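Local coordinates for protein endonuclease IV (Thermus thermophilus, PDB 3AAM) that cleaves phosphodiester bonds at apurinic or apyrimidinic sites in damaged DNA, as a metal-dependent endonuclease of base excision repair, at residues A98-P109 and R133-T141; P114-L125 and E154-L164. All blocks are in the same frame, centred on the assembly; numbering follows the deposited sequence.

Contact 1 (A98-P109 and R133-T141); sequences ALLGVEYVVVHP and RPVLLVENT
Two neighbouring parallel strands of the TIM barrel, Tyr104 to Val107 and Val135 to Glu139, pair along their whole length and carry the contact from the N-terminal rim of the barrel to its metal-binding end. Five backbone hydrogen bonds join them, beginning with Val135 N to Glu103 O (2.8 Å) and ending with Glu139 N to Val107 O; between these, Val105 and Leu137 each both give and accept one.

Before the strands begin, Arg133 reaches back over the other segment. Its CG stands anti to the backbone N (chi1 -170°) and the chain runs extended, which brings the guanidinium to Glu103. NH1 meets Glu103 OE1 at 2.7 Å, a salt bridge lying near the guanidinium plane but on the anti side of a carboxylate turned 73° to it, while Glu103 CB sits over one guanidinium face. NH2 bonds Gly101 O at 3.0 Å, from above the carbonyl plane. Gly101, at positive phi, closes helix 82-100 in a Schellman motif.

The strands form the outer members of a beta-alpha-beta crossover through helix 114-128, and their side chains alternate between the barrel interior and the helical layer. On the inner face Tyr104 lies alongside Val135, CD1 at 3.7 Å from CB, and its ring also meets Leu137 CD1. On the other face Leu136 CD1 lodges between Val105 CG1 and Val107 CG1.

At the C-terminal end Glu139 crosses Val106 at about a right angle, its OE2 3.3 Å from CG2. Its side chain approaches that of the manganese ligand His172 and a bound phosphate. Just beyond, the edge of the Pro109 ring presses on Thr141, CD lying a tight 3.4 Å from CG2.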
loop_
_atom_site.group_PDB
_atom_site.type_symbol
_atom_site.label_atom_id
_atom_site.label_comp_id
_atom_site.label_asym_id
_atom_site.label_seq_id
_atom_site.Cartn_x
_atom_site.Cartn_y
_atom_site.Cartn_z
ATOM N N ALA A 98 13.486 -6.561 3.874
ATOM C CA ALA A 98 14.406 -7.573 3.365
ATOM C C ALA A 98 14.686 -8.625 4.435
ATOM O O ALA A 98 14.692 -9.823 4.154
ATOM C CB ALA A 98 15.712 -6.926 2.907
ATOM N N LEU A 99 14.915 -8.174 5.662
ATOM C CA LEU A 99 15.185 -9.092 6.761
ATOM C C LEU A 99 13.996 -10.008 7.020
ATOM O O LEU A 99 14.158 -11.209 7.243
ATOM C CB LEU A 99 15.511 -8.312 8.037
ATOM C CG LEU A 99 16.887 -7.654 8.127
ATOM C CD1 LEU A 99 16.951 -6.762 9.355
ATOM C CD2 LEU A 99 17.960 -8.734 8.193
ATOM N N LEU A 100 12.799 -9.438 6.980
ATOM C CA LEU A 100 11.589 -10.206 7.232
ATOM C C LEU A 100 11.126 -11.065 6.063
ATOM O O LEU A 100 10.298 -11.950 6.237
ATOM C CB LEU A 100 10.458 -9.264 7.649
ATOM C CG LEU A 100 10.652 -8.584 9.008
ATOM C CD1 LEU A 100 9.573 -7.537 9.228
ATOM C CD2 LEU A 100 10.614 -9.642 10.106
ATOM N N GLY A 101 11.660 -10.807 4.875
ATOM C CA GLY A 101 11.247 -11.568 3.712
ATOM C C GLY A 101 9.955 -11.018 3.130
ATOM O O GLY A 101 9.252 -11.710 2.393
ATOM N N VAL A 102 9.632 -9.776 3.487
ATOM C CA VAL A 102 8.432 -9.109 2.984
ATOM C C VAL A 102 8.758 -8.635 1.569
ATOM O O VAL A 102 9.725 -7.907 1.365
ATOM C CB VAL A 102 8.056 -7.905 3.875
ATOM C CG1 VAL A 102 6.938 -7.102 3.226
ATOM C CG2 VAL A 102 7.613 -8.399 5.253
ATOM N N GLU A 103 7.948 -9.039 0.597
ATOM C CA GLU A 103 8.219 -8.687 -0.792
ATOM C C GLU A 103 7.939 -7.257 -1.235
ATOM O O GLU A 103 8.528 -6.801 -2.214
ATOM C CB GLU A 103 7.478 -9.648 -1.728
ATOM C CG GLU A 103 7.888 -9.514 -3.192
ATOM C CD GLU A 103 7.229 -10.546 -4.084
ATOM O OE1 GLU A 103 7.408 -11.756 -3.832
ATOM O OE2 GLU A 103 6.534 -10.149 -5.042
ATOM N N TYR A 104 7.070 -6.542 -0.527
ATOM C CA TYR A 104 6.739 -5.176 -0.930
ATOM C C TYR A 104 6.758 -4.119 0.166
ATOM O O TYR A 104 6.402 -4.384 1.311
ATOM C CB TYR A 104 5.344 -5.136 -1.572
ATOM C CG TYR A 104 5.198 -5.976 -2.816
ATOM C CD1 TYR A 104 5.887 -5.651 -3.980
ATOM C CD2 TYR A 104 4.388 -7.111 -2.820
ATOM C CE1 TYR A 104 5.779 -6.440 -5.126
ATOM C CE2 TYR A 104 4.273 -7.906 -3.958
ATOM C CZ TYR A 104 4.972 -7.563 -5.105
ATOM O OH TYR A 104 4.880 -8.352 -6.230
ATOM N N VAL A 105 7.176 -2.917 -0.218
ATOM C CA VAL A 105 7.182 -1.752 0.662
ATOM C C VAL A 105 6.444 -0.697 -0.159
ATOM O O VAL A 105 6.779 -0.471 -1.319
ATOM C CB VAL A 105 8.613 -1.245 0.974
ATOM C CG1 VAL A 105 8.547 0.108 1.682
ATOM C CG2 VAL A 105 9.336 -2.250 1.845
ATOM N N VAL A 106 5.432 -0.068 0.429
ATOM C CA VAL A 106 4.658 0.941 -0.285
ATOM C C VAL A 106 4.766 2.297 0.401
ATOM O O VAL A 106 4.742 2.389 1.630
ATOM C CB VAL A 106 3.169 0.502 -0.401
ATOM C CG1 VAL A 106 2.567 0.310 0.982
ATOM C CG2 VAL A 106 2.382 1.520 -1.200
ATOM N N VAL A 107 4.885 3.350 -0.402
ATOM C CA VAL A 107 5.035 4.700 0.119
ATOM C C VAL A 107 4.262 5.693 -0.726
ATOM O O VAL A 107 4.072 5.474 -1.920
ATOM C CB VAL A 107 6.533 5.109 0.106
ATOM C CG1 VAL A 107 7.067 5.071 -1.316
ATOM C CG2 VAL A 107 6.713 6.496 0.712
ATOM N N HIS A 108 3.789 6.775 -0.114
ATOM C CA HIS A 108 3.106 7.781 -0.908
ATOM C C HIS A 108 4.237 8.636 -1.493
ATOM O O HIS A 108 5.296 8.773 -0.884
ATOM C CB HIS A 108 2.100 8.597 -0.064
ATOM C CG HIS A 108 2.691 9.316 1.110
ATOM N ND1 HIS A 108 1.919 10.062 1.977
ATOM C CD2 HIS A 108 3.963 9.411 1.565
ATOM C CE1 HIS A 108 2.691 10.584 2.914
ATOM N NE2 HIS A 108 3.936 10.205 2.686
ATOM N N PRO A 109 4.045 9.180 -2.704
ATOM C CA PRO A 109 5.052 10.006 -3.382
ATOM C C PRO A 109 5.558 11.221 -2.623
ATOM O O PRO A 109 6.754 11.523 -2.652
ATOM C CB PRO A 109 4.353 10.405 -4.680
ATOM C CG PRO A 109 3.440 9.269 -4.936
ATOM C CD PRO A 109 2.873 8.976 -3.573
ATOM N N ARG A 133 14.489 -7.765 -4.628
ATOM C CA ARG A 133 13.578 -7.949 -3.507
ATOM C C ARG A 133 14.162 -7.250 -2.279
ATOM O O ARG A 133 15.343 -7.406 -1.976
ATOM C CB ARG A 133 13.417 -9.445 -3.229
ATOM C CG ARG A 133 12.324 -9.807 -2.244
ATOM C CD ARG A 133 12.457 -11.264 -1.824
ATOM N NE ARG A 133 11.371 -11.696 -0.950
ATOM C CZ ARG A 133 10.146 -11.988 -1.372
ATOM N NH1 ARG A 133 9.849 -11.898 -2.661
ATOM N NH2 ARG A 133 9.217 -12.368 -0.504
ATOM N N PRO A 134 13.342 -6.470 -1.554
ATOM C CA PRO A 134 11.926 -6.203 -1.812
ATOM C C PRO A 134 11.710 -5.183 -2.921
ATOM O O PRO A 134 12.646 -4.523 -3.369
ATOM C CB PRO A 134 11.430 -5.692 -0.466
ATOM C CG PRO A 134 12.602 -4.921 0.025
ATOM C CD PRO A 134 13.762 -5.847 -0.285
ATOM N N VAL A 135 10.462 -5.063 -3.358
ATOM C CA VAL A 135 10.100 -4.118 -4.403
ATOM C C VAL A 135 9.410 -2.906 -3.780
ATOM O O VAL A 135 8.493 -3.054 -2.974
ATOM C CB VAL A 135 9.136 -4.760 -5.421
ATOM C CG1 VAL A 135 8.721 -3.732 -6.469
ATOM C CG2 VAL A 135 9.805 -5.965 -6.083
ATOM N N LEU A 136 9.856 -1.712 -4.153
ATOM C CA LEU A 136 9.262 -0.479 -3.646
ATOM C C LEU A 136 8.106 -0.070 -4.552
ATOM O O LEU A 136 8.256 -0.002 -5.772
ATOM C CB LEU A 136 10.312 0.636 -3.597
ATOM C CG LEU A 136 9.855 2.022 -3.128
ATOM C CD1 LEU A 136 9.299 1.964 -1.709
ATOM C CD2 LEU A 136 11.046 2.976 -3.183
ATOM N N LEU A 137 6.955 0.194 -3.940
ATOM C CA LEU A 137 5.754 0.584 -4.661
ATOM C C LEU A 137 5.396 2.026 -4.349
ATOM O O LEU A 137 5.439 2.441 -3.193
ATOM C CB LEU A 137 4.579 -0.305 -4.246
ATOM C CG LEU A 137 4.749 -1.812 -4.396
ATOM C CD1 LEU A 137 3.483 -2.524 -3.944
ATOM C CD2 LEU A 137 5.065 -2.135 -5.847
ATOM N N VAL A 138 5.052 2.791 -5.381
ATOM C CA VAL A 138 4.652 4.180 -5.183
ATOM C C VAL A 138 3.150 4.239 -5.424
ATOM O O VAL A 138 2.649 3.665 -6.391
ATOM C CB VAL A 138 5.376 5.142 -6.159
ATOM C CG1 VAL A 138 6.860 5.185 -5.828
ATOM C CG2 VAL A 138 5.168 4.700 -7.597
ATOM N N GLU A 139 2.433 4.920 -4.536
ATOM C CA GLU A 139 0.982 5.023 -4.655
ATOM C C GLU A 139 0.557 6.247 -5.443
ATOM O O GLU A 139 1.257 7.256 -5.467
ATOM C CB GLU A 139 0.329 5.136 -3.269
ATOM C CG GLU A 139 1.041 4.410 -2.141
ATOM C CD GLU A 139 0.430 4.699 -0.768
ATOM O OE1 GLU A 139 0.027 5.857 -0.508
ATOM O OE2 GLU A 139 0.369 3.766 0.060
ATOM N N ASN A 140 -0.597 6.153 -6.095
ATOM C CA ASN A 140 -1.136 7.310 -6.791
ATOM C C ASN A 140 -1.766 8.098 -5.644
ATOM O O ASN A 140 -2.075 7.531 -4.588
ATOM C CB ASN A 140 -2.202 6.906 -7.811
ATOM C CG ASN A 140 -3.316 6.088 -7.196
ATOM O OD1 ASN A 140 -3.093 4.973 -6.730
ATOM N ND2 ASN A 140 -4.527 6.636 -7.199
ATOM N N THR A 141 -1.956 9.399 -5.834
ATOM C CA THR A 141 -2.505 10.242 -4.779
ATOM C C THR A 141 -3.743 11.028 -5.181
ATOM O O THR A 141 -4.140 11.042 -6.347
ATOM C CB THR A 141 -1.454 11.246 -4.289
ATOM O OG1 THR A 141 -1.146 12.163 -5.347
ATOM C CG2 THR A 141 -0.184 10.521 -3.880
#

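Contact 2 (P114-L125 and E154-L164); sequences PERVKEGALKAL and ELAWLVADTPL
Lys118 NZ is held by two backbone carbonyls, Trp157 O in the last turn of helix 152-159 and Ala160 O just past it, each 2.9 Å away. The bond to Trp157 O runs close to the line of the carbonyl, with a C=O...N angle of 160°, whereas Ala160 O is approached more from the side. Trp157 O is shared, since it also accepts from Ala160 N.

The lysine gets there by a fully extended chain whose CG is anti to the backbone N (chi1 -171°), and on its way it slides obliquely over the indole of Trp157. CD lies above the six-membered ring in a CH-pi contact, and NZ stands over the five-membered ring, 4.4 Å from its centroid, in a cation-pi contact. The far rim of the indole meets the first turn of helix 114-128: CH2 comes 3.6 Å from Glu115 CA, and CZ3 touches Pro114 CB. Along the other side of the lysine, Thr162 CG2 packs on CE at 3.6 Å. Exchanging this lysine for a methionine would probably leave both carbonyls without their charged donor and strip the indole face of its cation.

Beneath the lysine, Leu158 CD2 fits between Pro114 O, Val117 CG1 and Lys118 CB. Farther along, Ala121 CB meets Leu164 CD1, and Leu125 CD1 touches both Leu164 CD2 and Pro163 CG. These contacts unite two neighbouring helices of the barrel's outer layer, whose segment axes pass 10.0 Å apart at 41°, with the turn leading into strand 165-169. Thr162 OG1 steadies that turn, giving a bond to Val159 O and taking one from Leu164 N in an ST turn. A positive amine set among carbonyls at and just past a helix C-terminus is likely to be favoured by the helix dipole.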
loop_
_atom_site.group_PDB
_atom_site.type_symbol
_atom_site.label_atom_id
_atom_site.label_comp_id
_atom_site.label_asym_id
_atom_site.label_seq_id
_atom_site.Cartn_x
_atom_site.Cartn_y
_atom_site.Cartn_z
ATOM N N PRO A 114 8.184 16.346 -9.100
ATOM C CA PRO A 114 8.186 14.898 -9.319
ATOM C C PRO A 114 9.615 14.364 -9.418
ATOM O O PRO A 114 9.906 13.255 -8.970
ATOM C CB PRO A 114 7.418 14.747 -10.627
ATOM C CG PRO A 114 6.415 15.863 -10.543
ATOM C CD PRO A 114 7.267 17.018 -10.042
ATOM N N GLU A 115 10.506 15.166 -9.995
ATOM C CA GLU A 115 11.903 14.770 -10.144
ATOM C C GLU A 115 12.577 14.538 -8.792
ATOM O O GLU A 115 13.439 13.668 -8.660
ATOM C CB GLU A 115 12.686 15.830 -10.932
ATOM C CG GLU A 115 12.231 16.001 -12.372
ATOM C CD GLU A 115 11.123 17.025 -12.540
ATOM O OE1 GLU A 115 10.446 17.361 -11.544
ATOM O OE2 GLU A 115 10.921 17.489 -13.682
ATOM N N ARG A 116 12.184 15.319 -7.791
ATOM C CA ARG A 116 12.746 15.185 -6.451
ATOM C C ARG A 116 12.277 13.871 -5.824
ATOM O O ARG A 116 13.030 13.204 -5.116
ATOM C CB ARG A 116 12.310 16.374 -5.590
ATOM C CG ARG A 116 12.820 16.372 -4.155
ATOM C CD ARG A 116 14.338 16.422 -4.072
ATOM N NE ARG A 116 14.769 16.927 -2.770
ATOM C CZ ARG A 116 16.033 16.996 -2.368
ATOM N NH1 ARG A 116 17.016 16.586 -3.164
ATOM N NH2 ARG A 116 16.316 17.484 -1.170
ATOM N N VAL A 117 11.029 13.503 -6.096
ATOM C CA VAL A 117 10.466 12.266 -5.569
ATOM C C VAL A 117 11.211 11.064 -6.147
ATOM O O VAL A 117 11.592 10.150 -5.414
ATOM C CB VAL A 117 8.958 12.156 -5.902
ATOM C CG1 VAL A 117 8.437 10.785 -5.525
ATOM C CG2 VAL A 117 8.183 13.225 -5.147
ATOM N N LYS A 118 11.426 11.068 -7.460
ATOM C CA LYS A 118 12.134 9.968 -8.104
ATOM C C LYS A 118 13.537 9.882 -7.509
ATOM O O LYS A 118 14.016 8.796 -7.185
ATOM C CB LYS A 118 12.200 10.186 -9.621
ATOM C CG LYS A 118 12.718 8.983 -10.394
ATOM C CD LYS A 118 12.448 9.137 -11.883
ATOM C CE LYS A 118 12.615 7.818 -12.626
ATOM N NZ LYS A 118 12.216 7.948 -14.056
ATOM N N GLU A 119 14.191 11.033 -7.353
ATOM C CA GLU A 119 15.528 11.061 -6.773
ATOM C C GLU A 119 15.500 10.422 -5.383
ATOM O O GLU A 119 16.362 9.609 -5.043
ATOM C CB GLU A 119 16.045 12.504 -6.674
ATOM C CG GLU A 119 17.351 12.615 -5.897
ATOM C CD GLU A 119 17.822 14.041 -5.713
ATOM O OE1 GLU A 119 16.965 14.950 -5.660
ATOM O OE2 GLU A 119 19.053 14.250 -5.604
ATOM N N GLY A 120 14.498 10.787 -4.588
ATOM C CA GLY A 120 14.374 10.234 -3.248
ATOM C C GLY A 120 14.136 8.733 -3.225
ATOM O O GLY A 120 14.772 8.010 -2.457
ATOM N N ALA A 121 13.215 8.258 -4.059
ATOM C CA ALA A 121 12.919 6.831 -4.118
ATOM C C ALA A 121 14.166 6.034 -4.482
ATOM O O ALA A 121 14.469 5.019 -3.855
ATOM C CB ALA A 121 11.816 6.567 -5.137
ATOM N N LEU A 122 14.890 6.495 -5.495
ATOM C CA LEU A 122 16.101 5.803 -5.924
ATOM C C LEU A 122 17.192 5.817 -4.858
ATOM O O LEU A 122 17.901 4.830 -4.682
ATOM C CB LEU A 122 16.624 6.418 -7.224
ATOM C CG LEU A 122 15.761 6.113 -8.452
ATOM C CD1 LEU A 122 16.271 6.884 -9.658
ATOM C CD2 LEU A 122 15.783 4.613 -8.719
ATOM N N LYS A 123 17.327 6.933 -4.144
ATOM C CA LYS A 123 18.340 7.036 -3.100
ATOM C C LYS A 123 18.049 6.059 -1.961
ATOM O O LYS A 123 18.965 5.452 -1.410
ATOM C CB LYS A 123 18.403 8.470 -2.558
ATOM C CG LYS A 123 19.534 8.710 -1.560
ATOM C CD LYS A 123 20.893 8.435 -2.183
ATOM C CE LYS A 123 22.020 8.661 -1.186
ATOM N NZ LYS A 123 23.356 8.391 -1.790
ATOM N N ALA A 124 16.776 5.911 -1.610
ATOM C CA ALA A 124 16.387 4.997 -0.541
ATOM C C ALA A 124 16.744 3.563 -0.921
ATOM O O ALA A 124 17.255 2.802 -0.098
ATOM C CB ALA A 124 14.889 5.113 -0.265
ATOM N N LEU A 125 16.469 3.199 -2.170
ATOM C CA LEU A 125 16.780 1.860 -2.658
ATOM C C LEU A 125 18.283 1.615 -2.600
ATOM O O LEU A 125 18.732 0.537 -2.215
ATOM C CB LEU A 125 16.286 1.693 -4.098
ATOM C CG LEU A 125 14.780 1.489 -4.273
ATOM C CD1 LEU A 125 14.409 1.537 -5.745
ATOM C CD2 LEU A 125 14.387 0.156 -3.671
ATOM N N GLU A 154 1.957 10.226 -14.631
ATOM C CA GLU A 154 3.075 10.737 -13.848
ATOM C C GLU A 154 3.751 9.577 -13.133
ATOM O O GLU A 154 4.978 9.529 -13.042
ATOM C CB GLU A 154 2.612 11.784 -12.830
ATOM C CG GLU A 154 3.782 12.446 -12.100
ATOM C CD GLU A 154 3.387 13.707 -11.354
ATOM O OE1 GLU A 154 2.829 13.603 -10.242
ATOM O OE2 GLU A 154 3.626 14.806 -11.891
ATOM N N LEU A 155 2.947 8.644 -12.630
ATOM C CA LEU A 155 3.492 7.477 -11.948
ATOM C C LEU A 155 4.305 6.649 -12.929
ATOM O O LEU A 155 5.351 6.108 -12.575
ATOM C CB LEU A 155 2.377 6.607 -11.363
ATOM C CG LEU A 155 1.709 7.078 -10.071
ATOM C CD1 LEU A 155 0.985 8.386 -10.319
ATOM C CD2 LEU A 155 0.740 6.016 -9.574
ATOM N N ALA A 156 3.821 6.540 -14.163
ATOM C CA ALA A 156 4.536 5.768 -15.169
ATOM C C ALA A 156 5.925 6.371 -15.378
ATOM O O ALA A 156 6.907 5.648 -15.526
ATOM C CB ALA A 156 3.760 5.758 -16.476
ATOM N N TRP A 157 6.008 7.698 -15.388
ATOM C CA TRP A 157 7.298 8.347 -15.561
ATOM C C TRP A 157 8.174 8.115 -14.327
ATOM O O TRP A 157 9.372 7.848 -14.446
ATOM C CB TRP A 157 7.131 9.853 -15.786
ATOM C CG TRP A 157 8.442 10.572 -15.700
ATOM C CD1 TRP A 157 9.404 10.652 -16.667
ATOM C CD2 TRP A 157 8.989 11.203 -14.537
ATOM N NE1 TRP A 157 10.520 11.287 -16.174
ATOM C CE2 TRP A 157 10.291 11.634 -14.868
ATOM C CE3 TRP A 157 8.504 11.439 -13.243
ATOM C CZ2 TRP A 157 11.118 12.291 -13.950
ATOM C CZ3 TRP A 157 9.323 12.091 -12.331
ATOM C CH2 TRP A 157 10.618 12.509 -12.691
ATOM N N LEU A 158 7.566 8.216 -13.148
ATOM C CA LEU A 158 8.277 8.026 -11.887
ATOM C C LEU A 158 8.986 6.682 -11.789
ATOM O O LEU A 158 10.107 6.607 -11.287
ATOM C CB LEU A 158 7.318 8.155 -10.697
ATOM C CG LEU A 158 7.024 9.537 -10.115
ATOM C CD1 LEU A 158 6.049 9.395 -8.957
ATOM C CD2 LEU A 158 8.315 10.181 -9.625
ATOM N N VAL A 159 8.332 5.627 -12.267
ATOM C CA VAL A 159 8.914 4.290 -12.197
ATOM C C VAL A 159 9.712 3.883 -13.433
ATOM O O VAL A 159 10.378 2.848 -13.430
ATOM C CB VAL A 159 7.823 3.225 -11.928
ATOM C CG1 VAL A 159 7.022 3.610 -10.691
ATOM C CG2 VAL A 159 6.911 3.078 -13.141
ATOM N N ALA A 160 9.654 4.694 -14.483
ATOM C CA ALA A 160 10.384 4.388 -15.708
ATOM C C ALA A 160 11.886 4.313 -15.455
ATOM O O ALA A 160 12.454 5.164 -14.769
ATOM C CB ALA A 160 10.085 5.439 -16.766
ATOM N N ASP A 161 12.519 3.289 -16.018
ATOM C CA ASP A 161 13.953 3.068 -15.880
ATOM C C ASP A 161 14.371 2.817 -14.429
ATOM O O ASP A 161 15.493 3.133 -14.032
ATOM C CB ASP A 161 14.732 4.262 -16.447
ATOM C CG ASP A 161 16.185 3.929 -16.733
ATOM O OD1 ASP A 161 16.948 4.849 -17.097
ATOM O OD2 ASP A 161 16.565 2.745 -16.603
ATOM N N THR A 162 13.464 2.246 -13.641
ATOM C CA THR A 162 13.742 1.932 -12.239
ATOM C C THR A 162 13.051 0.614 -11.914
ATOM O O THR A 162 12.258 0.113 -12.710
ATOM C CB THR A 162 13.153 2.983 -11.274
ATOM O OG1 THR A 162 11.753 2.720 -11.085
ATOM C CG2 THR A 162 13.327 4.387 -11.828
ATOM N N PRO A 163 13.352 0.029 -10.743
ATOM C CA PRO A 163 12.718 -1.233 -10.360
ATOM C C PRO A 163 11.447 -0.953 -9.555
ATOM O O PRO A 163 10.852 -1.861 -8.986
ATOM C CB PRO A 163 13.793 -1.912 -9.526
ATOM C CG PRO A 163 14.404 -0.749 -8.802
ATOM C CD PRO A 163 14.531 0.297 -9.896
ATOM N N LEU A 164 11.048 0.314 -9.503
ATOM C CA LEU A 164 9.849 0.707 -8.771
ATOM C C LEU A 164 8.600 0.204 -9.477
ATOM O O LEU A 164 8.568 0.087 -10.701
ATOM C CB LEU A 164 9.747 2.231 -8.672
ATOM C CG LEU A 164 10.857 3.019 -7.977
ATOM C CD1 LEU A 164 10.650 4.514 -8.200
ATOM C CD2 LEU A 164 10.851 2.690 -6.499
#

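In the fold
The two contacts show how a TIM barrel is built in layers: contact 1 joins strands of the inner sheet, contact 2 the helices outside it and the turn before strand 165-169, their centres 13 Å apart. Along the chain their segments alternate, strand 104-107, helix 114-128, strand 135-139, helix 152-159, so each helix follows a strand of contact 1. Contact 1 meets that turn at Leu136 CD2 and Leu164 CD2, 3.3 Å apart, and meets helix 152-159 where Val138 packs on Val159. Contact 1 runs toward the manganese site at the C-terminal ends of the strands, whereas contact 2 lies farther out, about 16 Å from the chain's centre, and joins the helices that cover those strands.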